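Local coordinates for protein 2-methyl-3-hydroxypyridine-5-carboxylic acid oxygenase (PDB 3ALJ) that probably uses bound FAD to oxygenate 2-methyl-3-hydroxypyridine-5-carboxylic acid with opening of its pyridine ring, at residues A[70-75]-A[107-112]; A[177-182]-A[268-273]; A[277-282]-A[323-328]. All blocks are in the same frame, centred on the assembly; numbering follows the deposited sequence. Where two conformers were deposited one is given.

Interaction 1. Residues A[70-75]-A[107-112]; sequences DDVLQG and SHLHDA
His-108 reaches from helix 106-119 to the C-terminal turn of helix 69-73 and donates NE2-H to the carbonyl oxygen of Val-72, 2.8 Å from NE2 to O. The oxygen lies almost exactly in the imidazole plane. The N-H...O angle is 151°, so the bond is moderately bent, and the donor stands 32° out of the carbonyl plane. The ring spans to the other helix because chi1 of -177° puts CG opposite the backbone N. Over one ring face sits Gly-75 O, 3.9 Å above its centre; Gly-75 itself has positive phi in the turn that follows the helix.

Beside the histidine, Leu-109 and, one turn on, Ala-112 make the apolar part. Val-72 CG2 packs 3.6 Å from Ala-112 CB and 3.9 Å from Leu-109 CD1, while Asp-71 CB rests more loosely against the same alanine methyl. At the solvent edge a water donates to Asp-71 OD2 and to Ala-112 O, tying the two helices together beside the methyl contacts. This is helix-to-helix packing within the FAD-binding domain: helix 69-73 is short and ends where Gln-74 leaves helical angles, and the histidine takes up a carbonyl of its last turn.

Further out, the same Val-72 O also accepts from Ser-76 OG, and Arg-102 holds Leu-73 O. Leu-63 and Met-104 each touch both Val-72 and Leu-109, and Asn-218 ND2 donates to Gly-75 O, the atom that lies over the histidine ring.

Interaction 2. Residues A[177-182]-A[268-273]; sequences DGLIRL and DKYETT. With FAD (flavin-adenine dinucleotide), chain B.
Asp-268 pairs with Leu-179 through two backbone hydrogen bonds, Leu-179 N to Asp-268 O at 3.0 Å and Asp-268 N to Leu-179 O at 2.9 Å, an antiparallel hydrogen-bonded pair whose side chains share one face of the sheet. Its carboxylate turns to Arg-181: NH2 bonds OD2 at 3.2 Å in a salt bridge that is not coplanar, for the guanidinium and carboxylate planes stand 89° apart and the donor comes from above the carboxylate. A water in the guanidinium plane donates to Asp-268 OD2 and Leu-179 O and accepts from Arg-181 NE, helping to fix the rotation of the guanidinium. Arg-266 takes the other carboxylate oxygen, OD1.

Lys-269 faces Gly-178 in a non-hydrogen-bonded pair, the CA atoms only 4.0 Å apart, and Gly-178 CA makes a CA-H...O contact with Asp-268 O. The lysine chain folds back along Asp-177 O, its NZ bound to Tyr-267 O.

At Tyr-270 the strands are parting, and its N reaches Asp-177 O through a weak, long bond of 3.4 Å. With CG beside the backbone N (chi1 -50°), the ring leans back over the first strand: CE1 lies 3.6 Å from Gly-178 CA, and CE2 meets Leu-179 CD2, the two side chains crossing at about a right angle.

These side chains gather round the dimethylbenzene end of the flavin. Leu-179 CD2 and Tyr-270 CE2 approach the methyl C7M, which lies 3.6 Å above one face of the Arg-181 guanidinium, while Arg-181 NH1 sits 3.3 Å from C7. Edge strand 267-275 and its neighbour 170-185 together line this end of the FAD pocket, consistent with the FAD-dependent aromatic hydroxylase (p-hydroxybenzoate hydroxylase-like) family.

Interaction 3. Residues A[277-282]-A[323-328]; sequences SWTRGK and DALVAW
Leu-325, Thr-279 and Trp-328 carry this contact, in which no hydrogen bond passes between the two segments. Thr-279 and Leu-325 run alongside each other with their side chains pointing opposite ways, the threonine methyl CG2 lying 3.7 Å from Leu-325 CB and 3.6 Å from its carbonyl O. CG2 stands beside the backbone N, opposite the carbonyl carbon, which turns the methyl to the helix. The branch CD2 of Leu-325 reaches further along the chain, to 3.5 Å from Gly-281 O, and also touches the backbone of Lys-282.

Trp-328 meets the same threonine methyl with the rim of its indole: CG2 is in the ring plane, 3.8 Å from CZ3. Trp-328 CH2 comes 3.7 Å from Trp-278 CE3, the two six-membered rings being inclined at 53°. The indole N-H of Trp-328 is satisfied by Asn-307 O.

Behind the contact, Leu-311 of helix 300-314 touches both Leu-325 and Trp-328, as does Ala-284 of strand 283-285. Trp-278 lies along helix 321-349 against Arg-333 and Thr-336, and Glu-329 holds its backbone N; the long helix thereby packs on strand 279-280 at the margin of the six-stranded sheet.

Overall arrangement
All three contacts are partly buried and belong to the FAD-binding part of the protein, but they join different elements. Interaction 1 packs helix on helix, interaction 2 pairs two strands of the seven-stranded sheet, and interaction 3 sets a helix against the edge strand of the six-stranded sheet. Interactions 1 and 2 lie on opposite sides of the chain's centre, their own centres about 23 Å apart; interaction 3 is the most peripheral, its centre about 23 Å from that of the chain. Chemistry follows place: backbone pairing and a salt bridge beside the flavin; one histidine bond, a bridging water and aliphatic side chains between the helices; no hydrogen bond between 277-282 and 323-328. Residues 268-273 lead almost directly into 277-282, linking the two sheets.

Interaction 1. Residues A[70-75]-A[107-112]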
# COMPACT_ATOMS: atom_id res chain seq x y z
N ASP A 70 4.39 15.21 -8.65
CA ASP A 70 5.11 16.31 -7.98
C ASP A 70 4.87 16.51 -6.53
O ASP A 70 5.82 16.71 -5.77
CB ASP A 70 4.56 17.66 -8.58
CG ASP A 70 4.75 17.76 -10.11
OD1 ASP A 70 5.67 17.10 -10.68
OD2 ASP A 70 3.95 18.54 -10.75
N ASP A 71 3.62 16.50 -6.15
CA ASP A 71 3.30 16.76 -4.81
C ASP A 71 3.82 15.57 -3.93
O ASP A 71 4.07 15.79 -2.74
CB ASP A 71 1.74 16.86 -4.61
CG ASP A 71 1.18 18.26 -4.79
OD1 ASP A 71 1.93 19.19 -5.10
OD2 ASP A 71 -0.11 18.35 -4.65
N VAL A 72 3.86 14.33 -4.49
CA VAL A 72 4.41 13.23 -3.68
C VAL A 72 5.95 13.36 -3.53
O VAL A 72 6.49 13.14 -2.49
CB VAL A 72 3.98 11.93 -4.35
CG1 VAL A 72 4.73 10.75 -3.76
CG2 VAL A 72 2.45 11.71 -4.11
N LEU A 73 6.60 13.65 -4.69
CA LEU A 73 8.11 13.69 -4.62
C LEU A 73 8.64 14.80 -3.71
O LEU A 73 9.60 14.62 -2.99
CB LEU A 73 8.72 13.94 -6.02
CG LEU A 73 8.48 12.78 -7.00
CD1 LEU A 73 9.25 13.07 -8.34
CD2 LEU A 73 9.07 11.42 -6.42
N GLN A 74 7.92 15.96 -3.67
CA GLN A 74 8.26 17.00 -2.69
C GLN A 74 7.99 16.51 -1.26
O GLN A 74 6.83 16.02 -1.07
CB GLN A 74 7.38 18.19 -3.01
CG GLN A 74 7.60 19.34 -2.05
CD GLN A 74 9.02 19.97 -2.21
OE1 GLN A 74 9.56 20.15 -3.33
NE2 GLN A 74 9.60 20.30 -1.09
N GLY A 75 8.93 16.50 -0.36
CA GLY A 75 8.64 15.96 0.97
C GLY A 75 8.76 14.43 1.14
O GLY A 75 8.34 13.92 2.19
N SER A 107 0.32 9.61 5.37
CA SER A 107 -0.41 10.86 5.25
C SER A 107 0.05 11.68 4.07
O SER A 107 -0.76 12.27 3.35
CB SER A 107 -0.24 11.61 6.54
OG SER A 107 -1.04 10.96 7.52
N HIS A 108 1.37 11.63 3.79
CA HIS A 108 1.85 12.41 2.63
C HIS A 108 1.28 11.92 1.34
O HIS A 108 0.82 12.71 0.52
CB HIS A 108 3.41 12.34 2.66
CG HIS A 108 4.04 13.15 1.58
ND1 HIS A 108 4.17 14.52 1.71
CD2 HIS A 108 4.62 12.80 0.43
CE1 HIS A 108 4.83 14.97 0.64
NE2 HIS A 108 5.14 13.94 -0.13
N LEU A 109 1.24 10.60 1.17
CA LEU A 109 0.71 10.06 -0.06
C LEU A 109 -0.81 10.31 -0.17
O LEU A 109 -1.33 10.74 -1.18
CB LEU A 109 1.03 8.57 -0.15
CG LEU A 109 0.41 7.79 -1.31
CD1 LEU A 109 0.81 8.46 -2.63
CD2 LEU A 109 0.81 6.37 -1.22
N HIS A 110 -1.48 9.99 0.97
CA HIS A 110 -2.92 10.07 0.97
C HIS A 110 -3.35 11.56 0.78
O HIS A 110 -4.26 11.80 -0.06
CB HIS A 110 -3.43 9.42 2.28
CG HIS A 110 -4.87 9.11 2.23
ND1 HIS A 110 -5.81 9.96 2.74
CD2 HIS A 110 -5.53 8.05 1.71
CE1 HIS A 110 -7.00 9.41 2.57
NE2 HIS A 110 -6.85 8.27 1.90
N ASP A 111 -2.65 12.53 1.37
CA ASP A 111 -3.06 13.92 1.23
C ASP A 111 -2.80 14.39 -0.19
O ASP A 111 -3.68 15.06 -0.79
CB ASP A 111 -2.32 14.81 2.27
CG ASP A 111 -2.83 14.61 3.70
OD1 ASP A 111 -3.73 13.76 4.03
OD2 ASP A 111 -2.05 15.27 4.48
N ALA A 112 -1.73 13.90 -0.88
CA ALA A 112 -1.55 14.27 -2.25
C ALA A 112 -2.64 13.78 -3.15
O ALA A 112 -3.10 14.54 -4.02
CB ALA A 112 -0.16 13.73 -2.74
O HOH W 1 -1.62 16.33 -5.60

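Interaction 2. Residues A[177-182]-A[268-273]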
# COMPACT_ATOMS: atom_id res chain seq x y z
N ASP A 177 0.78 -12.95 13.76
CA ASP A 177 1.90 -12.00 13.85
C ASP A 177 1.66 -10.72 13.04
O ASP A 177 0.71 -10.53 12.29
CB ASP A 177 3.18 -12.70 13.35
CG ASP A 177 3.60 -13.86 14.24
OD1 ASP A 177 3.49 -13.84 15.50
OD2 ASP A 177 4.17 -14.82 13.65
N GLY A 178 2.45 -9.73 13.49
CA GLY A 178 2.33 -8.37 12.90
C GLY A 178 3.51 -7.50 13.36
O GLY A 178 4.64 -8.00 13.55
N LEU A 179 3.29 -6.21 13.40
CA LEU A 179 4.40 -5.32 13.66
C LEU A 179 3.86 -4.00 14.02
O LEU A 179 2.62 -3.73 14.01
CB LEU A 179 5.15 -5.15 12.32
CG LEU A 179 4.54 -4.26 11.21
CD1 LEU A 179 5.70 -3.99 10.20
CD2 LEU A 179 3.27 -4.73 10.62
N ILE A 180 4.78 -3.19 14.44
CA ILE A 180 4.46 -1.85 15.02
C ILE A 180 5.09 -0.85 14.09
O ILE A 180 6.34 -0.77 13.99
CB ILE A 180 5.04 -1.74 16.44
CG1 ILE A 180 4.46 -2.83 17.31
CG2 ILE A 180 4.67 -0.32 16.95
CD1 ILE A 180 5.36 -3.08 18.62
N ARG A 181 4.29 -0.02 13.37
CA ARG A 181 4.81 0.97 12.42
C ARG A 181 4.59 2.38 13.00
O ARG A 181 3.49 2.70 13.45
CB ARG A 181 4.04 0.81 11.11
CG ARG A 181 4.30 -0.47 10.32
CD ARG A 181 3.43 -0.54 9.12
NE ARG A 181 2.07 -0.88 9.55
CZ ARG A 181 1.04 -0.87 8.72
NH1 ARG A 181 1.19 -0.62 7.43
NH2 ARG A 181 -0.15 -1.20 9.22
N LEU A 182 5.66 3.16 12.98
CA LEU A 182 5.61 4.47 13.63
C LEU A 182 6.44 5.47 12.82
O LEU A 182 7.36 5.13 12.07
CB LEU A 182 6.28 4.44 15.02
CG LEU A 182 5.89 3.29 15.91
CD1 LEU A 182 6.69 3.08 17.16
CD2 LEU A 182 4.49 3.55 16.40
N ASP A 268 -0.17 -4.18 14.47
CA ASP A 268 -1.13 -4.47 13.34
C ASP A 268 -0.73 -5.80 12.71
O ASP A 268 0.42 -6.13 12.61
CB ASP A 268 -1.09 -3.40 12.25
CG ASP A 268 -1.63 -2.05 12.74
OD1 ASP A 268 -2.65 -2.09 13.47
OD2 ASP A 268 -1.02 -1.06 12.27
N LYS A 269 -1.71 -6.58 12.32
CA LYS A 269 -1.53 -7.92 11.78
C LYS A 269 -1.55 -7.89 10.31
O LYS A 269 -2.11 -6.98 9.66
CB LYS A 269 -2.72 -8.85 12.21
CG LYS A 269 -3.04 -8.73 13.61
CD LYS A 269 -1.90 -9.09 14.48
CE LYS A 269 -2.48 -9.17 15.93
NZ LYS A 269 -2.79 -7.73 16.45
N TYR A 270 -0.84 -8.87 9.77
CA TYR A 270 -0.89 -9.09 8.35
C TYR A 270 -2.17 -9.73 7.88
O TYR A 270 -2.85 -10.44 8.63
CB TYR A 270 0.28 -9.99 7.88
CG TYR A 270 1.63 -9.52 8.40
CD1 TYR A 270 2.35 -10.21 9.34
CD2 TYR A 270 2.13 -8.32 7.90
CE1 TYR A 270 3.57 -9.74 9.78
CE2 TYR A 270 3.36 -7.82 8.29
CZ TYR A 270 4.07 -8.54 9.21
OH TYR A 270 5.36 -8.07 9.62
N GLU A 271 -2.57 -9.42 6.65
CA GLU A 271 -3.85 -9.99 6.20
C GLU A 271 -3.88 -10.08 4.73
O GLU A 271 -3.42 -9.18 3.98
CB GLU A 271 -5.00 -9.15 6.70
CG GLU A 271 -6.39 -9.63 6.22
CD GLU A 271 -7.57 -8.90 6.98
OE1 GLU A 271 -7.30 -7.96 7.77
OE2 GLU A 271 -8.72 -9.32 6.67
N THR A 272 -4.45 -11.19 4.23
CA THR A 272 -4.50 -11.38 2.80
C THR A 272 -5.82 -11.76 2.29
O THR A 272 -6.68 -12.31 3.06
CB THR A 272 -3.47 -12.50 2.35
OG1 THR A 272 -3.84 -13.77 2.96
CG2 THR A 272 -2.04 -12.18 2.80
N THR A 273 -6.10 -11.47 1.03
CA THR A 273 -7.38 -11.87 0.31
C THR A 273 -7.01 -12.32 -1.07
O THR A 273 -6.16 -11.74 -1.76
CB THR A 273 -8.47 -10.71 0.20
OG1 THR A 273 -7.85 -9.55 -0.42
CG2 THR A 273 -8.86 -10.23 1.58
PA FAD B . -7.37 0.73 2.25
O1A FAD B . -6.10 1.52 2.23
O2A FAD B . -7.64 -0.15 3.32
O5B FAD B . -8.54 1.80 2.12
C5B FAD B . -9.94 1.39 2.14
C4B FAD B . -10.64 2.67 2.56
O4B FAD B . -12.05 2.27 2.48
C3B FAD B . -10.43 3.09 3.97
O3B FAD B . -10.21 4.52 4.06
C2B FAD B . -11.72 2.58 4.70
O2B FAD B . -12.08 3.38 5.84
C1B FAD B . -12.79 2.76 3.68
N9A FAD B . -13.85 1.81 3.75
C8A FAD B . -13.85 0.52 4.22
N7A FAD B . -15.04 -0.07 4.05
C5A FAD B . -15.85 0.88 3.45
C6A FAD B . -17.15 0.83 2.95
N6A FAD B . -17.90 -0.31 3.09
N1A FAD B . -17.62 1.94 2.38
C2A FAD B . -16.91 3.07 2.29
N3A FAD B . -15.62 3.18 2.72
C4A FAD B . -15.11 2.05 3.27
N1 FAD B . 1.87 -1.30 0.22
C2 FAD B . 2.79 -0.67 -0.50
O2 FAD B . 2.62 -0.37 -1.70
N3 FAD B . 4.02 -0.35 0.07
C4 FAD B . 4.30 -0.62 1.41
O4 FAD B . 5.38 -0.16 1.92
C4X FAD B . 3.33 -1.29 2.13
N5 FAD B . 3.61 -1.71 3.48
C5X FAD B . 2.65 -2.43 4.17
C6 FAD B . 2.93 -2.95 5.44
C7 FAD B . 1.97 -3.61 6.16
C7M FAD B . 2.31 -4.15 7.58
C8 FAD B . 0.73 -3.86 5.60
C8M FAD B . -0.37 -4.64 6.36
C9 FAD B . 0.44 -3.36 4.32
C9A FAD B . 1.42 -2.68 3.57
N10 FAD B . 1.16 -2.18 2.21
C10 FAD B . 2.12 -1.56 1.52
C1' FAD B . -0.20 -2.49 1.57
C2' FAD B . -1.09 -1.25 1.67
O2' FAD B . -1.21 -0.86 3.05
C3' FAD B . -2.51 -1.61 1.20
O3' FAD B . -2.37 -2.60 0.11
C4' FAD B . -3.26 -0.48 0.62
O4' FAD B . -3.45 0.49 1.69
C5' FAD B . -4.63 -0.89 0.17
O5' FAD B . -5.30 0.26 -0.34
P FAD B . -6.86 0.13 -0.56
O1P FAD B . -7.29 1.46 -1.02
O2P FAD B . -7.22 -1.08 -1.37
O3P FAD B . -7.45 -0.17 0.91
O HOH W 2 1.74 -1.42 12.48

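Interaction 3. Residues A[277-282]-A[323-328]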
# COMPACT_ATOMS: atom_id res chain seq x y z
N SER A 277 -12.69 -14.12 -8.80
CA SER A 277 -12.75 -13.07 -9.80
C SER A 277 -12.85 -11.73 -9.17
O SER A 277 -13.12 -11.68 -7.95
CB SER A 277 -13.93 -13.33 -10.80
OG SER A 277 -15.13 -13.05 -10.10
N TRP A 278 -12.65 -10.69 -9.96
CA TRP A 278 -12.66 -9.28 -9.41
C TRP A 278 -13.81 -8.47 -9.89
O TRP A 278 -13.94 -7.30 -9.56
CB TRP A 278 -11.36 -8.55 -9.83
CG TRP A 278 -10.12 -9.12 -9.22
CD1 TRP A 278 -9.98 -10.13 -8.27
CD2 TRP A 278 -8.80 -8.69 -9.52
NE1 TRP A 278 -8.61 -10.34 -7.96
CE2 TRP A 278 -7.90 -9.45 -8.73
CE3 TRP A 278 -8.29 -7.71 -10.35
CZ2 TRP A 278 -6.51 -9.20 -8.75
CZ3 TRP A 278 -6.92 -7.50 -10.41
CH2 TRP A 278 -6.06 -8.22 -9.61
N THR A 279 -14.74 -9.10 -10.66
CA THR A 279 -15.80 -8.30 -11.35
C THR A 279 -17.11 -9.05 -11.27
O THR A 279 -17.15 -10.29 -11.16
CB THR A 279 -15.49 -8.12 -12.85
OG1 THR A 279 -15.51 -9.40 -13.51
CG2 THR A 279 -14.09 -7.46 -13.01
N ARG A 280 -18.16 -8.25 -11.31
CA ARG A 280 -19.51 -8.87 -11.48
C ARG A 280 -20.38 -7.79 -12.09
O ARG A 280 -20.68 -6.81 -11.48
CB ARG A 280 -20.03 -9.42 -10.14
CG ARG A 280 -21.20 -10.39 -10.36
CD ARG A 280 -20.60 -11.76 -10.59
NE ARG A 280 -19.68 -12.16 -9.53
CZ ARG A 280 -20.02 -12.75 -8.40
NH1 ARG A 280 -19.04 -13.12 -7.57
NH2 ARG A 280 -21.28 -13.00 -8.09
N GLY A 281 -20.78 -8.02 -13.35
CA GLY A 281 -21.54 -6.98 -13.99
C GLY A 281 -20.79 -5.64 -14.05
O GLY A 281 -19.70 -5.57 -14.69
N LYS A 282 -21.40 -4.59 -13.52
CA LYS A 282 -20.82 -3.26 -13.53
C LYS A 282 -19.97 -2.99 -12.25
O LYS A 282 -19.59 -1.86 -12.11
CB LYS A 282 -21.87 -2.19 -13.66
CG LYS A 282 -22.68 -2.29 -15.05
CD LYS A 282 -23.91 -1.31 -14.93
CE LYS A 282 -25.13 -1.63 -15.87
NZ LYS A 282 -24.54 -1.59 -17.17
N ASP A 323 -17.99 -5.60 -20.35
CA ASP A 323 -16.93 -6.19 -21.08
C ASP A 323 -15.56 -5.56 -20.75
O ASP A 323 -14.56 -6.27 -20.76
CB ASP A 323 -17.18 -6.03 -22.60
CG ASP A 323 -18.29 -6.92 -23.12
OD1 ASP A 323 -18.72 -7.85 -22.42
OD2 ASP A 323 -18.63 -6.66 -24.29
N ALA A 324 -15.54 -4.25 -20.55
CA ALA A 324 -14.26 -3.59 -20.13
C ALA A 324 -13.73 -4.15 -18.84
O ALA A 324 -12.49 -4.33 -18.72
CB ALA A 324 -14.39 -2.12 -20.02
N LEU A 325 -14.63 -4.44 -17.93
CA LEU A 325 -14.17 -5.05 -16.66
C LEU A 325 -13.57 -6.41 -16.77
O LEU A 325 -12.55 -6.74 -16.13
CB LEU A 325 -15.32 -5.11 -15.60
CG LEU A 325 -15.48 -3.75 -14.83
CD1 LEU A 325 -15.31 -2.44 -15.49
CD2 LEU A 325 -16.80 -3.76 -13.92
N VAL A 326 -14.17 -7.30 -17.62
CA VAL A 326 -13.62 -8.56 -17.86
C VAL A 326 -12.24 -8.39 -18.58
O VAL A 326 -11.27 -9.09 -18.22
CB VAL A 326 -14.66 -9.36 -18.69
CG1 VAL A 326 -14.02 -10.70 -19.29
CG2 VAL A 326 -15.80 -9.81 -17.80
N ALA A 327 -12.15 -7.47 -19.55
CA ALA A 327 -10.86 -7.37 -20.25
C ALA A 327 -9.79 -6.89 -19.24
O ALA A 327 -8.64 -7.29 -19.35
CB ALA A 327 -10.99 -6.38 -21.38
N TRP A 328 -10.23 -5.99 -18.36
CA TRP A 328 -9.25 -5.43 -17.37
C TRP A 328 -8.68 -6.50 -16.47
O TRP A 328 -7.44 -6.61 -16.32
CB TRP A 328 -10.01 -4.45 -16.52
CG TRP A 328 -9.36 -4.05 -15.20
CD1 TRP A 328 -8.23 -3.24 -15.02
CD2 TRP A 328 -9.87 -4.40 -13.88
NE1 TRP A 328 -7.99 -3.12 -13.63
CE2 TRP A 328 -8.97 -3.83 -12.97
CE3 TRP A 328 -10.97 -5.17 -13.40
CZ2 TRP A 328 -9.21 -3.86 -11.59
CZ3 TRP A 328 -11.15 -5.27 -12.03
CH2 TRP A 328 -10.22 -4.68 -11.16